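Local coordinates for protein phosphoglycerol transferase GacH (PDB 6DGM) that probably transfers glycerol phosphate onto streptococcal rhamnose polysaccharide, this chain being its sulfatase-like, metal-binding domain, at residues 115-120 / 153-158; 125-128 / 134-137; 187-192 / 250-255; 191-194 / 198-201. All coordinates share one frame; numbering follows the deposited sequence.

Interaction 1: 115-120 / 153-158; sequences EVFPKM and SNLGFS
Phe117, whose ring meets Asn154 and Leu155, sits in a short 3-10 turn tightened by the bond from Lys119 N to Val116 O at 2.9 Å. Its own carbonyl is used as well: Phe117 O accepts from Met120 N. Because CG stands anti to the backbone N (chi1 -176°), the ring is thrown out of the turn toward the other segment, and it makes contact with its edge, near the ring plane. At one corner CE1 lies 4.1 Å from CB of Asn154, whose amide plane is turned 35° from the ring. At the other corner CE2 is 4.0 Å from CD2 of Leu155, while CZ faces CG of the same leucine. In the fold, this is where the loop after helix 112-115 leans on the C-terminal end of helix 148-154. That helix stops in a Schellman motif: Phe157 N reaches back to Tyr152 O, and Gly156, with positive phi as the C-prime residue, gives its N to Ser153 O. Leu155, the first residue to leave helical angles, and Asn154 before it are what the ring edge meets. Pro123 also touches Phe117.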
# COMPACT_ATOMS: atom_id res chain seq x y z
N GLU A 115 -15.01 9.57 -4.74
CA GLU A 115 -15.11 10.47 -5.88
C GLU A 115 -14.61 9.89 -7.20
O GLU A 115 -14.96 10.43 -8.26
CB GLU A 115 -14.30 11.74 -5.61
CG GLU A 115 -14.80 12.50 -4.40
CD GLU A 115 -13.93 13.67 -4.03
OE1 GLU A 115 -13.64 14.50 -4.92
OE2 GLU A 115 -13.53 13.78 -2.85
N VAL A 116 -13.75 8.88 -7.16
CA VAL A 116 -13.18 8.31 -8.38
C VAL A 116 -13.61 6.85 -8.56
O VAL A 116 -14.12 6.48 -9.63
CB VAL A 116 -11.64 8.44 -8.41
CG1 VAL A 116 -11.05 7.67 -9.62
CG2 VAL A 116 -11.23 9.89 -8.48
N PHE A 117 -13.43 6.03 -7.53
CA PHE A 117 -13.81 4.62 -7.67
C PHE A 117 -15.22 4.45 -8.23
O PHE A 117 -15.39 3.65 -9.17
CB PHE A 117 -13.64 3.84 -6.36
CG PHE A 117 -13.93 2.36 -6.52
CD1 PHE A 117 -15.22 1.88 -6.40
CD2 PHE A 117 -12.91 1.49 -6.83
CE1 PHE A 117 -15.49 0.54 -6.58
CE2 PHE A 117 -13.18 0.13 -7.01
CZ PHE A 117 -14.47 -0.33 -6.89
N PRO A 118 -16.25 5.13 -7.73
CA PRO A 118 -17.62 4.86 -8.23
C PRO A 118 -17.80 5.21 -9.69
O PRO A 118 -18.76 4.74 -10.31
CB PRO A 118 -18.52 5.73 -7.34
CG PRO A 118 -17.67 6.00 -6.10
CD PRO A 118 -16.25 6.05 -6.57
N LYS A 119 -16.93 6.03 -10.24
CA LYS A 119 -17.05 6.41 -11.65
C LYS A 119 -16.32 5.47 -12.59
O LYS A 119 -16.48 5.59 -13.81
CB LYS A 119 -16.57 7.84 -11.83
CG LYS A 119 -17.49 8.85 -11.16
CD LYS A 119 -17.01 10.27 -11.28
CE LYS A 119 -17.90 11.20 -10.46
NZ LYS A 119 -19.36 10.92 -10.66
N MET A 120 -15.56 4.51 -12.07
CA MET A 120 -14.79 3.60 -12.91
C MET A 120 -15.70 2.49 -13.42
O MET A 120 -16.28 1.75 -12.63
CB MET A 120 -13.62 3.03 -12.13
CG MET A 120 -12.66 4.10 -11.63
SD MET A 120 -11.29 3.51 -10.63
CE MET A 120 -10.32 2.61 -11.84
N SER A 153 -17.17 -4.88 -2.16
CA SER A 153 -18.28 -5.58 -2.79
C SER A 153 -18.20 -5.49 -4.31
O SER A 153 -18.36 -6.49 -5.02
CB SER A 153 -19.61 -5.03 -2.28
OG SER A 153 -20.69 -5.64 -2.96
N ASN A 154 -17.94 -4.29 -4.84
CA ASN A 154 -17.85 -4.15 -6.29
C ASN A 154 -16.60 -4.79 -6.86
O ASN A 154 -16.59 -5.12 -8.06
CB ASN A 154 -17.94 -2.69 -6.67
CG ASN A 154 -19.36 -2.20 -6.70
OD1 ASN A 154 -20.22 -2.79 -7.38
ND2 ASN A 154 -19.65 -1.17 -5.95
N LEU A 155 -15.57 -4.98 -6.05
CA LEU A 155 -14.40 -5.75 -6.44
C LEU A 155 -14.60 -7.24 -6.23
O LEU A 155 -13.67 -8.01 -6.42
CB LEU A 155 -13.16 -5.28 -5.67
CG LEU A 155 -12.65 -3.88 -6.02
CD1 LEU A 155 -11.44 -3.51 -5.19
CD2 LEU A 155 -12.34 -3.78 -7.52
N GLY A 156 -15.81 -7.66 -5.86
CA GLY A 156 -16.12 -9.08 -5.82
C GLY A 156 -15.49 -9.84 -4.68
O GLY A 156 -15.25 -11.05 -4.81
N PHE A 157 -15.22 -9.18 -3.56
CA PHE A 157 -14.58 -9.85 -2.44
C PHE A 157 -15.59 -10.75 -1.73
O PHE A 157 -16.76 -10.39 -1.56
CB PHE A 157 -14.01 -8.82 -1.45
CG PHE A 157 -12.62 -8.36 -1.80
CD1 PHE A 157 -12.32 -7.86 -3.05
CD2 PHE A 157 -11.60 -8.44 -0.86
CE1 PHE A 157 -11.02 -7.43 -3.37
CE2 PHE A 157 -10.32 -8.03 -1.17
CZ PHE A 157 -10.02 -7.54 -2.44
N SER A 158 -15.12 -11.91 -1.29
CA SER A 158 -16.01 -12.85 -0.62
C SER A 158 -16.21 -12.50 0.84
O SER A 158 -17.28 -12.77 1.40
CB SER A 158 -15.42 -14.25 -0.74
OG SER A 158 -16.14 -15.17 0.06

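Interaction 2: 125-128 / 134-137; sequences TISE and NRIA
The guanidinium of Arg135 is the flat group here, and two carbonyl oxygens from the 3-10 turn, Ser127 O and Glu128 O, both approach it at a slant. Ser127 O is the nearer, 3.0 Å from Arg135 NE. Glu128 O lies 3.6 Å from Arg135 NH2, and a water fills in: it donates to Glu128 O at 2.9 Å and accepts a weak bond from Arg135 NH2 at 2.8 Å. A clear hydrogen bond to Arg135 NH2 comes from Tyr130 O, and a weak one to NH1 from Leu155 O; several carbonyl oxygens thus lie near the guanidinium and would probably stabilise its charge. An extended chain from CG to NE carries the head there, passing CB of Ser127 with CD at 4.2 Å. Ser127 OG itself turns back into its own segment; with chi1 at 64° it meets Thr125 OG1 at 2.7 Å, a hydrogen bond between hydroxyls. The Glu128 carboxylate has its partner in His124 ND1. The arginine at the start of strand 135-139 thus lies against the 3-10 turn that precedes it by several residues, at the entry to a parallel strand in the central mixed sheet of the alkaline phosphatase and sulfatase superfamily.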
# COMPACT_ATOMS: atom_id res chain seq x y z
N THR A 125 -7.57 -4.15 -10.72
CA THR A 125 -6.80 -4.20 -9.48
C THR A 125 -6.06 -5.53 -9.39
O THR A 125 -6.37 -6.49 -10.11
CB THR A 125 -7.70 -4.09 -8.24
OG1 THR A 125 -8.53 -5.26 -8.15
CG2 THR A 125 -8.56 -2.83 -8.26
N ILE A 126 -5.09 -5.59 -8.48
CA ILE A 126 -4.34 -6.82 -8.25
C ILE A 126 -5.27 -7.98 -7.89
O ILE A 126 -4.97 -9.13 -8.18
CB ILE A 126 -3.25 -6.58 -7.20
CG1 ILE A 126 -2.47 -7.85 -6.88
CG2 ILE A 126 -3.85 -6.00 -5.91
CD1 ILE A 126 -1.80 -8.48 -8.08
N SER A 127 -6.41 -7.69 -7.28
CA SER A 127 -7.28 -8.75 -6.78
C SER A 127 -7.99 -9.51 -7.89
O SER A 127 -8.46 -10.64 -7.65
CB SER A 127 -8.31 -8.17 -5.80
OG SER A 127 -9.20 -7.25 -6.44
N GLU A 128 -8.08 -8.94 -9.11
CA GLU A 128 -8.84 -9.60 -10.16
C GLU A 128 -8.23 -10.91 -10.63
O GLU A 128 -8.92 -11.71 -11.26
CB GLU A 128 -9.04 -8.67 -11.38
CG GLU A 128 -7.79 -8.45 -12.21
CD GLU A 128 -8.06 -7.53 -13.41
OE1 GLU A 128 -8.88 -7.89 -14.29
OE2 GLU A 128 -7.44 -6.46 -13.48
N ASN A 134 -11.62 -16.18 -2.96
CA ASN A 134 -10.31 -16.10 -2.31
C ASN A 134 -9.84 -14.67 -2.13
O ASN A 134 -8.65 -14.44 -1.89
CB ASN A 134 -9.29 -16.91 -3.11
CG ASN A 134 -9.54 -18.39 -3.02
OD1 ASN A 134 -9.99 -18.90 -1.98
ND2 ASN A 134 -9.27 -19.11 -4.10
N ARG A 135 -10.75 -13.70 -2.25
CA ARG A 135 -10.44 -12.29 -2.03
C ARG A 135 -11.01 -11.90 -0.67
O ARG A 135 -12.22 -11.98 -0.46
CB ARG A 135 -11.08 -11.41 -3.09
CG ARG A 135 -10.62 -11.67 -4.51
CD ARG A 135 -11.48 -10.87 -5.51
NE ARG A 135 -11.25 -11.39 -6.85
CZ ARG A 135 -12.08 -11.23 -7.87
NH1 ARG A 135 -13.21 -10.54 -7.69
NH2 ARG A 135 -11.80 -11.77 -9.05
N ILE A 136 -10.15 -11.45 0.24
CA ILE A 136 -10.54 -11.19 1.62
C ILE A 136 -10.05 -9.81 2.03
O ILE A 136 -8.87 -9.51 1.88
CB ILE A 136 -9.95 -12.26 2.57
CG1 ILE A 136 -10.45 -13.65 2.17
CG2 ILE A 136 -10.25 -11.89 4.04
CD1 ILE A 136 -9.75 -14.81 2.92
N ALA A 137 -10.96 -8.98 2.55
CA ALA A 137 -10.61 -7.70 3.15
C ALA A 137 -10.81 -7.76 4.66
O ALA A 137 -11.65 -8.50 5.16
CB ALA A 137 -11.48 -6.56 2.57
O HOH W 1 -11.71 -11.40 -11.87

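Interaction 3: 187-192 / 250-255; sequences NNILSL and RAFLEK
Leu190 and Ile189 meet Phe252 in the main apolar contact between two nearly parallel helices, whose short axes come within 10.7 Å and differ by 10° in direction. CG of Leu190 lies in the plane of the phenyl ring, at its edge, and CD2 of Leu190 is 3.8 Å from Phe252 CE1. Ile189 comes in further along the ring, its CD1 3.9 Å from Phe252 CZ and its CG2 beside the same atom; the two side chains are roughly at right angles. With CG anti to the backbone N (chi1 175°), the ring swings across to the neighbouring helix. Ile189 also packs on Ile42 and Val203 of the sheet, and Tyr186 stacks on Phe252. Aliphatic contact continues at the more exposed side, where CD1 of Leu190 touches Lys255 CB at 3.8 Å and then CG, the lysine chain bending at chi2. No polar bond crosses between the segments; within them, Ser191 OG donates to Asn188 O, and Arg250 NE forms a salt bridge with Glu254 OE2 at 2.9 Å, the acceptor lying in the guanidinium plane; Arg250 NH1 also holds Asn67 OD1. The contact therefore rests on apolar packing, including the aliphatic part of Lys255.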
# COMPACT_ATOMS: atom_id res chain seq x y z
N ASN A 187 -3.44 -12.56 13.67
CA ASN A 187 -3.89 -13.92 13.96
C ASN A 187 -5.16 -14.25 13.20
O ASN A 187 -5.38 -15.41 12.83
CB ASN A 187 -4.04 -14.10 15.47
CG ASN A 187 -2.69 -14.37 16.12
OD1 ASN A 187 -1.74 -14.80 15.45
ND2 ASN A 187 -2.61 -14.14 17.41
N ASN A 188 -5.98 -13.24 12.90
CA ASN A 188 -7.14 -13.48 12.04
C ASN A 188 -6.73 -13.72 10.59
O ASN A 188 -7.36 -14.53 9.90
CB ASN A 188 -8.14 -12.35 12.19
CG ASN A 188 -9.07 -12.56 13.35
OD1 ASN A 188 -10.16 -13.12 13.19
ND2 ASN A 188 -8.64 -12.17 14.55
N ILE A 189 -5.68 -13.05 10.09
CA ILE A 189 -5.15 -13.42 8.78
C ILE A 189 -4.71 -14.88 8.78
O ILE A 189 -5.11 -15.67 7.92
CB ILE A 189 -3.97 -12.52 8.38
CG1 ILE A 189 -4.41 -11.06 8.25
CG2 ILE A 189 -3.35 -13.00 7.04
CD1 ILE A 189 -3.24 -10.14 8.14
N LEU A 190 -3.90 -15.26 9.77
CA LEU A 190 -3.35 -16.62 9.81
C LEU A 190 -4.46 -17.67 9.83
O LEU A 190 -4.33 -18.72 9.19
CB LEU A 190 -2.44 -16.77 11.03
CG LEU A 190 -1.14 -15.98 10.98
CD1 LEU A 190 -0.41 -16.05 12.33
CD2 LEU A 190 -0.22 -16.44 9.86
N SER A 191 -5.55 -17.41 10.56
CA SER A 191 -6.63 -18.38 10.64
C SER A 191 -7.40 -18.53 9.32
O SER A 191 -8.12 -19.52 9.15
CB SER A 191 -7.61 -17.99 11.75
OG SER A 191 -8.35 -16.84 11.38
N LEU A 192 -7.28 -17.57 8.41
CA LEU A 192 -7.98 -17.64 7.14
C LEU A 192 -7.10 -18.12 6.00
O LEU A 192 -7.63 -18.45 4.92
CB LEU A 192 -8.56 -16.28 6.78
CG LEU A 192 -9.66 -15.75 7.70
CD1 LEU A 192 -10.01 -14.30 7.36
CD2 LEU A 192 -10.87 -16.62 7.59
N ARG A 250 7.07 -9.41 13.43
CA ARG A 250 8.04 -10.50 13.35
C ARG A 250 7.38 -11.85 13.58
O ARG A 250 7.63 -12.81 12.84
CB ARG A 250 9.17 -10.28 14.35
CG ARG A 250 10.12 -11.48 14.50
CD ARG A 250 11.15 -11.22 15.58
NE ARG A 250 11.96 -12.40 15.87
CZ ARG A 250 12.95 -12.43 16.75
NH1 ARG A 250 13.27 -11.33 17.42
NH2 ARG A 250 13.64 -13.55 16.94
N ALA A 251 6.56 -11.96 14.64
CA ALA A 251 5.91 -13.23 14.95
C ALA A 251 4.98 -13.67 13.82
O ALA A 251 4.90 -14.87 13.51
CB ALA A 251 5.12 -13.12 16.26
N PHE A 252 4.28 -12.72 13.21
CA PHE A 252 3.42 -13.02 12.07
C PHE A 252 4.23 -13.59 10.91
O PHE A 252 3.87 -14.62 10.34
CB PHE A 252 2.74 -11.71 11.67
CG PHE A 252 1.89 -11.79 10.42
CD1 PHE A 252 0.85 -12.69 10.32
CD2 PHE A 252 2.12 -10.91 9.37
CE1 PHE A 252 0.05 -12.72 9.17
CE2 PHE A 252 1.33 -10.94 8.23
CZ PHE A 252 0.29 -11.84 8.14
N LEU A 253 5.32 -12.92 10.53
CA LEU A 253 6.10 -13.43 9.41
C LEU A 253 6.67 -14.81 9.72
O LEU A 253 6.70 -15.69 8.85
CB LEU A 253 7.21 -12.44 9.04
CG LEU A 253 6.78 -11.04 8.57
CD1 LEU A 253 8.01 -10.32 8.00
CD2 LEU A 253 5.64 -11.03 7.59
N GLU A 254 7.16 -15.01 10.96
CA GLU A 254 7.68 -16.32 11.35
C GLU A 254 6.62 -17.40 11.12
O GLU A 254 6.93 -18.48 10.61
CB GLU A 254 8.14 -16.28 12.81
CG GLU A 254 9.43 -15.51 13.02
CD GLU A 254 9.77 -15.29 14.49
OE1 GLU A 254 8.91 -15.59 15.36
OE2 GLU A 254 10.89 -14.82 14.78
N LYS A 255 5.36 -17.11 11.45
CA LYS A 255 4.30 -18.09 11.19
C LYS A 255 4.09 -18.31 9.70
O LYS A 255 3.84 -19.43 9.26
CB LYS A 255 3.00 -17.62 11.84
CG LYS A 255 3.01 -17.70 13.38
CD LYS A 255 2.96 -19.13 13.84
CE LYS A 255 2.89 -19.21 15.36
NZ LYS A 255 1.77 -18.37 15.89

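Interaction 4: 191-194 / 198-201; sequences SLIN and SQFF
Gln199 reaches across to Leu192, Ile193 and Asn194 where helix 182-192 hands over to strand 200-204, at the end of a beta-alpha-beta crossover that leads from strand 159-162 and passes over strand 135-139. From CB, which points at the other segment, the chain leaves with CG anti to the carbonyl carbon (chi1 -62°) and then runs extended, carrying the amide to the backbone opposite. From CD the amide opens toward both polar targets, with NE2 going to one and OE1 to the other. NE2 donates to Leu192 O at 3.0 Å, almost straight at 173°, with that oxygen in the glutamine's amide plane. OE1 accepts from Asn194 N at 2.9 Å, and it also lies 3.4 Å from Ile193 CA. One side-chain amide thus serves the carbonyl before and the N-H after Ile193, and so satisfies backbone groups at the weakly bonded end of the helix and just beyond it. Asn194 CB packs against NE2, while its own OD1 turns to Ser196 N. The Phe201 ring packs on two of the same residues: CB of Leu192 meets it at the edge, 4.0 Å from CE2, and CG1 of Ile193 approaches CZ. Ile136 of the adjacent strand packs on both Gln199 and Phe201. The backbone N-H of Asn194 does not come in flat: it meets Gln199 OE1 from 37° above the carbonyl plane.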
# COMPACT_ATOMS: atom_id res chain seq x y z
N SER A 191 -5.55 -17.41 10.56
CA SER A 191 -6.63 -18.38 10.64
C SER A 191 -7.40 -18.53 9.32
O SER A 191 -8.12 -19.52 9.15
CB SER A 191 -7.61 -17.99 11.75
OG SER A 191 -8.35 -16.84 11.38
N LEU A 192 -7.28 -17.57 8.41
CA LEU A 192 -7.98 -17.64 7.14
C LEU A 192 -7.10 -18.12 6.00
O LEU A 192 -7.63 -18.45 4.92
CB LEU A 192 -8.56 -16.28 6.78
CG LEU A 192 -9.66 -15.75 7.70
CD1 LEU A 192 -10.01 -14.30 7.36
CD2 LEU A 192 -10.87 -16.62 7.59
N ILE A 193 -5.78 -18.19 6.19
CA ILE A 193 -4.90 -18.66 5.13
C ILE A 193 -5.18 -20.13 4.87
O ILE A 193 -5.19 -20.97 5.79
CB ILE A 193 -3.42 -18.42 5.47
CG1 ILE A 193 -3.14 -16.91 5.41
CG2 ILE A 193 -2.52 -19.16 4.47
CD1 ILE A 193 -1.77 -16.51 5.93
N ASN A 194 -5.39 -20.46 3.60
CA ASN A 194 -5.75 -21.80 3.15
C ASN A 194 -4.68 -22.18 2.14
O ASN A 194 -4.71 -21.68 0.99
CB ASN A 194 -7.13 -21.80 2.51
CG ASN A 194 -7.54 -23.19 2.01
OD1 ASN A 194 -6.72 -24.11 1.95
ND2 ASN A 194 -8.80 -23.33 1.64
N SER A 198 -4.87 -19.97 -3.72
CA SER A 198 -4.17 -18.70 -3.86
C SER A 198 -5.13 -17.59 -3.46
O SER A 198 -6.21 -17.44 -4.06
CB SER A 198 -3.69 -18.49 -5.30
OG SER A 198 -2.65 -19.40 -5.60
N GLN A 199 -4.75 -16.82 -2.44
CA GLN A 199 -5.61 -15.83 -1.84
C GLN A 199 -5.00 -14.44 -1.93
O GLN A 199 -3.78 -14.27 -1.95
CB GLN A 199 -5.87 -16.16 -0.36
CG GLN A 199 -6.56 -17.49 -0.15
CD GLN A 199 -6.50 -17.91 1.31
OE1 GLN A 199 -5.42 -18.14 1.85
NE2 GLN A 199 -7.65 -17.97 1.96
N PHE A 200 -5.88 -13.44 -2.00
CA PHE A 200 -5.48 -12.04 -1.91
C PHE A 200 -6.16 -11.42 -0.70
O PHE A 200 -7.39 -11.42 -0.59
CB PHE A 200 -5.83 -11.24 -3.16
CG PHE A 200 -5.48 -9.79 -3.02
CD1 PHE A 200 -4.17 -9.39 -3.17
CD2 PHE A 200 -6.43 -8.86 -2.67
CE1 PHE A 200 -3.81 -8.07 -3.00
CE2 PHE A 200 -6.08 -7.54 -2.49
CZ PHE A 200 -4.76 -7.15 -2.66
N PHE A 201 -5.35 -10.87 0.20
CA PHE A 201 -5.84 -10.18 1.39
C PHE A 201 -5.54 -8.70 1.27
O PHE A 201 -4.41 -8.32 0.95
CB PHE A 201 -5.09 -10.68 2.63
CG PHE A 201 -5.46 -12.08 3.07
CD1 PHE A 201 -4.89 -13.19 2.46
CD2 PHE A 201 -6.32 -12.28 4.13
CE1 PHE A 201 -5.20 -14.47 2.89
CE2 PHE A 201 -6.63 -13.54 4.57
CZ PHE A 201 -6.07 -14.65 3.94

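In the fold
Going from the N terminus, 115-120 opens the first loop, which interaction 1 closes at 153-158 on the end of helix 148-154. Interaction 2 is a smaller closure within that loop, bringing 125-128 against the start of strand 135-139. Further on, helix 182-192 begins two closures: interaction 3 runs on to helix 229-257, and the short closure of interaction 4, back to strand 200-204, lies inside its span. They share Ser191 and Leu192, and no loop crosses another. The central sheet links them: strands 135-139 and 200-204 are neighbours, with Ile136 N and Phe200 O a probable hydrogen bond. Phe157 packs on Phe200, and Ile189 on Phe201, tying the loop after helix 148-154 and helix 182-192 to the sheet.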